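Local coordinates for protein pyroglutatmate porin OpdO (PDB 3SZV) that probably acts as an outer-membrane porin, a beta-barrel channel of the OprD family whose likely substrates are small carboxylates such as pyroglutamate, at residues 52-57 with 75-80; 143-148 with 168-173. All coordinates share one frame; numbering follows the deposited sequence.

Contact 1: residues 52-57 with 75-80; sequences QGFLLR and GLLGFK. With C8E ((hydroxyethyloxy)tri(ethyloxy)octane), chain C.
The first torsions set where the Phe54 and Phe79 rings leave the backbone: CG of Phe54 stands anti to its carbonyl carbon (chi1 -59°), whereas CG of Phe79 sits between N and the carbonyl carbon (chi1 48°). The two side chains cross obliquely, and Phe79 CE1 meets Phe54 CE2 at 3.6 Å, at the edge and in the plane of the Phe54 ring. Gln52 lies alongside Phe79, and its CB makes an off-centre CH-pi contact, 4.3 Å from the centroid of the Phe79 ring. The detergent C8E takes a face of Phe54: its C19 lies over the centre of the ring, 3.6 Å above the plane. Gln52 NE2 is on the opposite face, displaced toward the rim, while Gln52 OE1 bonds to Asn31. The detergent also touches Leu77, its C20 lying 3.4 Å from Leu77 CD2. This largely apolar face, partly covered by detergent, is consistent with the membrane side of a porin barrel. On the other face, Leu55 CD2 and Leu76 CD2 meet at 3.9 Å, and Gly53 and Gly78 form a non-hydrogen-bonded pair with their CA atoms 4.3 Å apart. Six backbone hydrogen bonds in three reciprocal pairs, Gln52–Phe79, Phe54–Leu77 and Leu56–Gly75, fix the register of a regular beta hairpin, whose strands run at 176°. The backbone groups on the outer edges of the hairpin continue the barrel wall: Gly53 and Leu55 bond to strand 24-38, Leu76 and Gly78 to strand 106-117.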
ATOM      1  N   GLN A  52      -8.993  -5.989  18.542  1.00 18.49           N
ATOM      2  CA  GLN A  52      -9.094  -7.295  17.900  1.00 17.61           C
ATOM      3  C   GLN A  52      -9.898  -7.179  16.612  1.00 17.64           C
ATOM      4  O   GLN A  52     -10.966  -6.550  16.584  1.00 18.24           O
ATOM      5  CB  GLN A  52      -9.777  -8.299  18.832  1.00 22.07           C
ATOM      6  CG  GLN A  52     -10.020  -9.659  18.191  1.00 21.14           C
ATOM      7  CD  GLN A  52      -8.728 -10.400  17.888  1.00 23.38           C
ATOM      8  OE1 GLN A  52      -7.795 -10.403  18.695  1.00 24.47           O
ATOM      9  NE2 GLN A  52      -8.667 -11.030  16.723  1.00 22.87           N
ATOM     10  N   GLY A  53      -9.401  -7.805  15.552  1.00 16.01           N
ATOM     11  CA  GLY A  53     -10.065  -7.746  14.267  1.00 17.49           C
ATOM     12  C   GLY A  53     -10.291  -9.106  13.641  1.00 18.06           C
ATOM     13  O   GLY A  53      -9.573 -10.067  13.922  1.00 17.82           O
ATOM     14  N   PHE A  54     -11.302  -9.174  12.784  1.00 16.62           N
ATOM     15  CA  PHE A  54     -11.618 -10.377  12.025  1.00 17.68           C
ATOM     16  C   PHE A  54     -11.814  -9.955  10.588  1.00 19.71           C
ATOM     17  O   PHE A  54     -12.474  -8.953  10.315  1.00 18.21           O
ATOM     18  CB  PHE A  54     -12.911 -11.026  12.532  1.00 17.56           C
ATOM     19  CG  PHE A  54     -12.865 -11.419  13.983  1.00 22.59           C
ATOM     20  CD1 PHE A  54     -12.555 -12.717  14.353  1.00 25.62           C
ATOM     21  CD2 PHE A  54     -13.118 -10.485  14.971  1.00 20.08           C
ATOM     22  CE1 PHE A  54     -12.506 -13.080  15.689  1.00 29.40           C
ATOM     23  CE2 PHE A  54     -13.072 -10.841  16.314  1.00 25.12           C
ATOM     24  CZ  PHE A  54     -12.765 -12.139  16.670  1.00 25.90           C
ATOM     25  N   LEU A  55     -11.235 -10.719   9.672  1.00 17.79           N
ATOM     26  CA  LEU A  55     -11.343 -10.427   8.252  1.00 17.70           C
ATOM     27  C   LEU A  55     -11.766 -11.691   7.522  1.00 18.05           C
ATOM     28  O   LEU A  55     -11.012 -12.662   7.467  1.00 20.59           O
ATOM     29  CB  LEU A  55     -10.009  -9.932   7.707  1.00 19.19           C
ATOM     30  CG  LEU A  55      -9.421  -8.693   8.393  1.00 22.11           C
ATOM     31  CD1 LEU A  55      -8.605  -9.035   9.644  1.00 22.63           C
ATOM     32  CD2 LEU A  55      -8.554  -7.957   7.389  1.00 25.75           C
ATOM     33  N   LEU A  56     -12.977 -11.681   6.976  1.00 17.74           N
ATOM     34  CA  LEU A  56     -13.488 -12.816   6.217  1.00 18.17           C
ATOM     35  C   LEU A  56     -13.430 -12.457   4.738  1.00 22.35           C
ATOM     36  O   LEU A  56     -14.023 -11.468   4.314  1.00 23.27           O
ATOM     37  CB  LEU A  56     -14.927 -13.108   6.627  1.00 19.86           C
ATOM     38  CG  LEU A  56     -15.603 -14.260   5.887  1.00 24.98           C
ATOM     39  CD1 LEU A  56     -15.014 -15.598   6.325  1.00 27.88           C
ATOM     40  CD2 LEU A  56     -17.105 -14.238   6.138  1.00 37.25           C
ATOM     41  N   ARG A  57     -12.695 -13.246   3.963  1.00 20.26           N
ATOM     42  CA  ARG A  57     -12.538 -13.001   2.533  1.00 21.49           C
ATOM     43  C   ARG A  57     -13.173 -14.130   1.726  1.00 23.48           C
ATOM     44  O   ARG A  57     -12.852 -15.296   1.934  1.00 25.05           O
ATOM     45  CB  ARG A  57     -11.052 -12.886   2.179  1.00 23.16           C
ATOM     46  CG  ARG A  57     -10.341 -11.674   2.790  1.00 28.70           C
ATOM     47  CD  ARG A  57      -8.831 -11.732   2.533  1.00 34.40           C
ATOM     48  NE  ARG A  57      -8.116 -10.542   3.006  1.00 40.45           N
ATOM     49  CZ  ARG A  57      -7.464 -10.452   4.165  1.00 50.66           C
ATOM     50  NH1 ARG A  57      -7.425 -11.483   5.004  1.00 28.96           N
ATOM     51  NH2 ARG A  57      -6.844  -9.324   4.485  1.00 49.06           N
ATOM     52  N   GLY A  75     -15.649  -9.252   4.720  1.00 17.44           N
ATOM     53  CA  GLY A  75     -16.306  -8.935   5.972  1.00 17.77           C
ATOM     54  C   GLY A  75     -15.258  -8.511   6.974  1.00 16.79           C
ATOM     55  O   GLY A  75     -14.281  -9.226   7.215  1.00 18.35           O
ATOM     56  N   LEU A  76     -15.462  -7.335   7.552  1.00 15.56           N
ATOM     57  CA  LEU A  76     -14.523  -6.761   8.509  1.00 15.70           C
ATOM     58  C   LEU A  76     -15.229  -6.528   9.829  1.00 18.31           C
ATOM     59  O   LEU A  76     -16.356  -6.033   9.868  1.00 19.04           O
ATOM     60  CB  LEU A  76     -14.018  -5.417   8.001  1.00 16.23           C
ATOM     61  CG  LEU A  76     -13.305  -5.429   6.652  1.00 16.78           C
ATOM     62  CD1 LEU A  76     -12.982  -4.010   6.217  1.00 22.71           C
ATOM     63  CD2 LEU A  76     -12.050  -6.281   6.712  1.00 16.95           C
ATOM     64  N   LEU A  77     -14.563  -6.868  10.923  1.00 16.43           N
ATOM     65  CA  LEU A  77     -15.130  -6.631  12.238  1.00 16.55           C
ATOM     66  C   LEU A  77     -13.983  -6.290  13.159  1.00 16.38           C
ATOM     67  O   LEU A  77     -12.988  -7.013  13.217  1.00 17.41           O
ATOM     68  CB  LEU A  77     -15.867  -7.877  12.741  1.00 20.68           C
ATOM     69  CG  LEU A  77     -16.440  -7.826  14.156  1.00 24.34           C
ATOM     70  CD1 LEU A  77     -17.464  -6.714  14.277  1.00 31.13           C
ATOM     71  CD2 LEU A  77     -17.063  -9.176  14.506  1.00 30.83           C
ATOM     72  N   GLY A  78     -14.110  -5.174  13.862  1.00 16.16           N
ATOM     73  CA  GLY A  78     -13.100  -4.782  14.816  1.00 18.39           C
ATOM     74  C   GLY A  78     -13.727  -4.267  16.087  1.00 22.69           C
ATOM     75  O   GLY A  78     -14.823  -3.704  16.077  1.00 24.61           O
ATOM     76  N   PHE A  79     -13.032  -4.471  17.195  1.00 22.90           N
ATOM     77  CA  PHE A  79     -13.438  -3.830  18.430  1.00 21.90           C
ATOM     78  C   PHE A  79     -12.250  -3.549  19.327  1.00 24.83           C
ATOM     79  O   PHE A  79     -11.276  -4.305  19.354  1.00 22.77           O
ATOM     80  CB  PHE A  79     -14.513  -4.636  19.162  1.00 30.10           C
ATOM     81  CG  PHE A  79     -14.206  -6.099  19.292  1.00 28.55           C
ATOM     82  CD1 PHE A  79     -14.681  -7.005  18.354  1.00 29.44           C
ATOM     83  CD2 PHE A  79     -13.483  -6.576  20.369  1.00 29.23           C
ATOM     84  CE1 PHE A  79     -14.415  -8.356  18.479  1.00 35.04           C
ATOM     85  CE2 PHE A  79     -13.213  -7.926  20.500  1.00 40.03           C
ATOM     86  CZ  PHE A  79     -13.681  -8.818  19.554  1.00 33.92           C
ATOM     87  N   LYS A  80     -12.333  -2.435  20.040  1.00 27.36           N
ATOM     88  CA  LYS A  80     -11.278  -2.046  20.954  1.00 25.84           C
ATOM     89  C   LYS A  80     -11.319  -2.890  22.218  1.00 25.05           C
ATOM     90  O   LYS A  80     -12.385  -3.325  22.667  1.00 30.06           O
ATOM     91  CB  LYS A  80     -11.360  -0.548  21.280  1.00 37.62           C
ATOM     92  CG  LYS A  80     -10.812   0.349  20.165  1.00 45.39           C
ATOM     93  CD  LYS A  80     -10.770   1.817  20.576  1.00 49.27           C
ATOM     94  CE  LYS A  80     -12.165   2.364  20.831  1.00 49.71           C
ATOM     95  NZ  LYS A  80     -13.056   2.189  19.644  1.00 45.40           N
TER
HETATM   96  C1  C8E C 386     -26.059  -1.436   8.772  1.00 38.52           C
HETATM   97  C2  C8E C 386     -25.290  -2.751   8.725  1.00 30.34           C
HETATM   98  C3  C8E C 386     -25.347  -3.361   7.331  1.00 28.52           C
HETATM   99  C4  C8E C 386     -24.977  -4.840   7.369  1.00 24.43           C
HETATM  100  C5  C8E C 386     -23.570  -5.029   7.914  1.00 20.86           C
HETATM  101  C6  C8E C 386     -23.144  -6.494   7.987  1.00 22.24           C
HETATM  102  C7  C8E C 386     -21.731  -6.618   8.552  1.00 22.77           C
HETATM  103  C8  C8E C 386     -21.131  -8.014   8.375  1.00 24.07           C
HETATM  104  O9  C8E C 386     -19.873  -8.100   9.033  1.00 26.35           O
HETATM  105  C10 C8E C 386     -19.303  -9.396   8.948  1.00 23.66           C
HETATM  106  C11 C8E C 386     -17.965  -9.462   9.692  1.00 25.15           C
HETATM  107  O12 C8E C 386     -17.395 -10.753   9.580  1.00 29.70           O
HETATM  108  C13 C8E C 386     -16.030 -10.804   9.955  1.00 27.82           C
HETATM  109  C16 C8E C 386     -15.713 -13.656  12.821  1.00 51.69           C
HETATM  110  C17 C8E C 386     -16.993 -13.635  13.645  1.00 51.24           C
HETATM  111  O18 C8E C 386     -16.706 -13.879  15.004  1.00 52.25           O
HETATM  112  C19 C8E C 386     -16.285 -12.715  15.677  1.00 53.43           C
HETATM  113  C20 C8E C 386     -17.499 -12.039  16.304  1.00 54.81           C
HETATM  114  O21 C8E C 386     -17.329 -11.939  17.699  1.00 55.55           O

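Contact 2: residues 143-148 with 168-173; sequences PELFRG and RNKLNS
The guanidinium groups of Arg147 and Arg168 are stacked, their centres 4.2 Å apart and their planes 25° from parallel. They sit on a short antiparallel beta pairing in the OprD-family porin barrel, where strand 145-147 emerges from a loop and aligns with the end of strand 159-170. Arg147 NH2 lies 3.5 Å above the Arg168 plane, toward its rim, and Arg168 NE lies above a face of Arg147, again off-centre. Such proximity of like charges is probably eased by the salt bridge from Arg147 NE to Asp167. The Phe146 ring receives Arg168 O at its edge, in plane, while Asn169 ND2 approaches it obliquely. Leu145 and Lys170 form a hydrogen-bonded pair with bonds in both directions, and Arg147 N bonds to Arg168 O. Just before the strand, Glu144 has CG anti to the backbone N (chi1 -179°) and stays extended beyond it, which carries OE2 to Asn169: ND2 donates to the anti lone pair of OE2 at 2.6 Å, a short bond with an N-H...O angle of 147°. The other oxygen, OE1, is taken by the backbone N of Asn137, which fixes both ends of the carboxylate. Leu145 CG packs on Lys170 CE at 3.7 Å. The ammonium also bonds to Ser174 O and to Tyr106 OH of strand 106-117; Lys170 NZ is 2.9 Å from Pro143 O and 2.8 Å from Leu171 O.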
ATOM      1  N   PRO A 143      -8.213  -3.187   6.815  1.00 14.96           N
ATOM      2  CA  PRO A 143      -7.713  -2.486   5.626  1.00 15.38           C
ATOM      3  C   PRO A 143      -8.520  -1.247   5.229  1.00 16.82           C
ATOM      4  O   PRO A 143      -9.740  -1.171   5.465  1.00 16.56           O
ATOM      5  CB  PRO A 143      -7.825  -3.547   4.518  1.00 16.31           C
ATOM      6  CG  PRO A 143      -8.877  -4.520   5.035  1.00 16.80           C
ATOM      7  CD  PRO A 143      -8.689  -4.548   6.516  1.00 17.07           C
ATOM      8  N   GLU A 144      -7.840  -0.284   4.618  1.00 15.29           N
ATOM      9  CA  GLU A 144      -8.516   0.752   3.850  1.00 14.96           C
ATOM     10  C   GLU A 144      -9.202   0.110   2.627  1.00 15.42           C
ATOM     11  O   GLU A 144      -8.668  -0.829   2.028  1.00 15.80           O
ATOM     12  CB  GLU A 144      -7.492   1.797   3.394  1.00 15.61           C
ATOM     13  CG  GLU A 144      -8.080   2.960   2.596  1.00 15.58           C
ATOM     14  CD  GLU A 144      -7.025   3.932   2.099  1.00 16.23           C
ATOM     15  OE1 GLU A 144      -5.861   3.532   1.960  1.00 14.90           O
ATOM     16  OE2 GLU A 144      -7.364   5.113   1.858  1.00 15.62           O
ATOM     17  N   LEU A 145     -10.379   0.611   2.255  1.00 14.06           N
ATOM     18  CA  LEU A 145     -11.047   0.186   1.022  1.00 14.12           C
ATOM     19  C   LEU A 145     -11.388   1.419   0.207  1.00 15.17           C
ATOM     20  O   LEU A 145     -11.622   2.502   0.761  1.00 16.76           O
ATOM     21  CB  LEU A 145     -12.347  -0.579   1.315  1.00 16.02           C
ATOM     22  CG  LEU A 145     -12.212  -1.873   2.102  1.00 13.82           C
ATOM     23  CD1 LEU A 145     -13.587  -2.415   2.454  1.00 17.43           C
ATOM     24  CD2 LEU A 145     -11.415  -2.886   1.303  1.00 16.41           C
ATOM     25  N   PHE A 146     -11.392   1.269  -1.111  1.00 13.41           N
ATOM     26  CA  PHE A 146     -11.962   2.287  -1.979  1.00 13.27           C
ATOM     27  C   PHE A 146     -13.245   1.753  -2.583  1.00 15.20           C
ATOM     28  O   PHE A 146     -13.416   0.538  -2.737  1.00 16.97           O
ATOM     29  CB  PHE A 146     -10.993   2.650  -3.110  1.00 13.36           C
ATOM     30  CG  PHE A 146      -9.665   3.139  -2.635  1.00 12.84           C
ATOM     31  CD1 PHE A 146      -8.499   2.453  -2.954  1.00 15.07           C
ATOM     32  CD2 PHE A 146      -9.578   4.300  -1.881  1.00 15.55           C
ATOM     33  CE1 PHE A 146      -7.255   2.916  -2.524  1.00 15.87           C
ATOM     34  CE2 PHE A 146      -8.323   4.777  -1.443  1.00 16.34           C
ATOM     35  CZ  PHE A 146      -7.174   4.064  -1.767  1.00 15.35           C
ATOM     36  N   ARG A 147     -14.159   2.655  -2.909  1.00 12.96           N
ATOM     37  CA  ARG A 147     -15.327   2.299  -3.699  1.00 14.77           C
ATOM     38  C   ARG A 147     -15.066   2.732  -5.130  1.00 14.07           C
ATOM     39  O   ARG A 147     -14.693   3.880  -5.381  1.00 14.66           O
ATOM     40  CB  ARG A 147     -16.587   2.988  -3.167  1.00 14.77           C
ATOM     41  CG  ARG A 147     -17.870   2.413  -3.777  1.00 15.25           C
ATOM     42  CD  ARG A 147     -19.116   3.083  -3.235  1.00 17.03           C
ATOM     43  NE  ARG A 147     -19.431   4.299  -3.988  1.00 17.21           N
ATOM     44  CZ  ARG A 147     -20.637   4.856  -4.008  1.00 18.97           C
ATOM     45  NH1 ARG A 147     -21.635   4.313  -3.311  1.00 23.04           N
ATOM     46  NH2 ARG A 147     -20.846   5.943  -4.738  1.00 22.67           N
ATOM     47  N   GLY A 148     -15.250   1.825  -6.079  1.00 14.96           N
ATOM     48  CA  GLY A 148     -15.072   2.214  -7.464  1.00 16.76           C
ATOM     49  C   GLY A 148     -14.993   1.051  -8.423  1.00 14.39           C
ATOM     50  O   GLY A 148     -15.447  -0.055  -8.121  1.00 16.13           O
ATOM     51  N   ARG A 168     -15.016   6.866  -3.447  1.00 15.08           N
ATOM     52  CA  ARG A 168     -15.035   6.906  -1.982  1.00 17.10           C
ATOM     53  C   ARG A 168     -13.792   6.275  -1.399  1.00 15.58           C
ATOM     54  O   ARG A 168     -13.186   5.390  -2.014  1.00 14.22           O
ATOM     55  CB  ARG A 168     -16.228   6.139  -1.401  1.00 17.50           C
ATOM     56  CG  ARG A 168     -17.600   6.557  -1.914  1.00 19.43           C
ATOM     57  CD  ARG A 168     -18.092   7.830  -1.260  1.00 24.44           C
ATOM     58  NE  ARG A 168     -19.493   8.066  -1.595  1.00 29.23           N
ATOM     59  CZ  ARG A 168     -19.904   8.756  -2.654  1.00 33.49           C
ATOM     60  NH1 ARG A 168     -19.021   9.293  -3.487  1.00 28.37           N
ATOM     61  NH2 ARG A 168     -21.205   8.914  -2.878  1.00 34.89           N
ATOM     62  N   ASN A 169     -13.478   6.698  -0.173  1.00 17.00           N
ATOM     63  CA  ASN A 169     -12.386   6.179   0.640  1.00 14.43           C
ATOM     64  C   ASN A 169     -12.986   5.702   1.958  1.00 15.95           C
ATOM     65  O   ASN A 169     -13.651   6.475   2.646  1.00 18.73           O
ATOM     66  CB  ASN A 169     -11.422   7.343   0.906  1.00 15.08           C
ATOM     67  CG  ASN A 169     -10.065   6.924   1.473  1.00 18.45           C
ATOM     68  OD1 ASN A 169      -9.178   7.784   1.631  1.00 21.22           O
ATOM     69  ND2 ASN A 169      -9.882   5.651   1.769  1.00 14.83           N
ATOM     70  N   LYS A 170     -12.783   4.433   2.304  1.00 16.23           N
ATOM     71  CA  LYS A 170     -13.085   3.984   3.660  1.00 15.77           C
ATOM     72  C   LYS A 170     -11.771   3.867   4.408  1.00 18.30           C
ATOM     73  O   LYS A 170     -10.989   2.951   4.157  1.00 16.78           O
ATOM     74  CB  LYS A 170     -13.805   2.633   3.681  1.00 18.89           C
ATOM     75  CG  LYS A 170     -14.184   2.196   5.116  1.00 19.62           C
ATOM     76  CD  LYS A 170     -14.297   0.682   5.272  1.00 21.63           C
ATOM     77  CE  LYS A 170     -12.937  -0.010   5.191  1.00 19.80           C
ATOM     78  NZ  LYS A 170     -12.062   0.291   6.366  1.00 22.06           N
ATOM     79  N   LEU A 171     -11.506   4.815   5.299  1.00 20.13           N
ATOM     80  CA  LEU A 171     -10.256   4.786   6.039  1.00 21.19           C
ATOM     81  C   LEU A 171     -10.120   3.472   6.796  1.00 21.48           C
ATOM     82  O   LEU A 171     -11.119   2.845   7.181  1.00 22.67           O
ATOM     83  CB  LEU A 171     -10.176   5.959   7.012  1.00 20.47           C
ATOM     84  CG  LEU A 171     -10.283   7.346   6.378  1.00 21.43           C
ATOM     85  CD1 LEU A 171     -10.257   8.419   7.466  1.00 25.33           C
ATOM     86  CD2 LEU A 171      -9.173   7.594   5.363  1.00 22.11           C
ATOM     87  N   ASN A 172      -8.882   3.048   7.016  1.00 22.05           N
ATOM     88  CA  ASN A 172      -8.649   1.808   7.740  1.00 22.98           C
ATOM     89  C   ASN A 172      -9.417   1.716   9.059  1.00 24.99           C
ATOM     90  O   ASN A 172      -9.917   0.653   9.407  1.00 28.04           O
ATOM     91  CB  ASN A 172      -7.143   1.538   7.934  1.00 29.71           C
ATOM     92  CG  ASN A 172      -6.379   2.740   8.455  1.00 48.72           C
ATOM     93  OD1 ASN A 172      -6.942   3.634   9.084  1.00 33.36           O
ATOM     94  ND2 ASN A 172      -5.073   2.757   8.199  1.00 29.57           N
ATOM     95  N   SER A 173      -9.549   2.843   9.754  1.00 30.31           N
ATOM     96  CA  SER A 173     -10.136   2.853  11.092  1.00 33.70           C
ATOM     97  C   SER A 173     -11.649   3.081  11.142  1.00 32.10           C
ATOM     98  O   SER A 173     -12.234   3.083  12.226  1.00 36.31           O
ATOM     99  CB  SER A 173      -9.431   3.902  11.956  1.00 38.26           C
ATOM    100  OG  SER A 173      -9.431   5.164  11.311  1.00 40.94           O
TER

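Contact 1 closes before contact 2 opens along the chain, and their centres are about 14 Å apart, on the same side of the chain's centre. Residues 52-57 and 75-80 belong to neighbouring strands of the barrel wall; residues 143-148 and 168-173 join a loop-borne strand to strand 159-170. The two meet physically: Pro143 CD lies 3.5 Å from Leu55 CD2 and 3.8 Å from Leu76 CD2, and Leu76 CD1 also touches Leu145 CD1 and Lys170 CE. The segment 143-148 therefore rests against the wall face bearing Leu55 and Leu76, opposite the detergent-coated one, consistent with a loop folded into the channel of a porin.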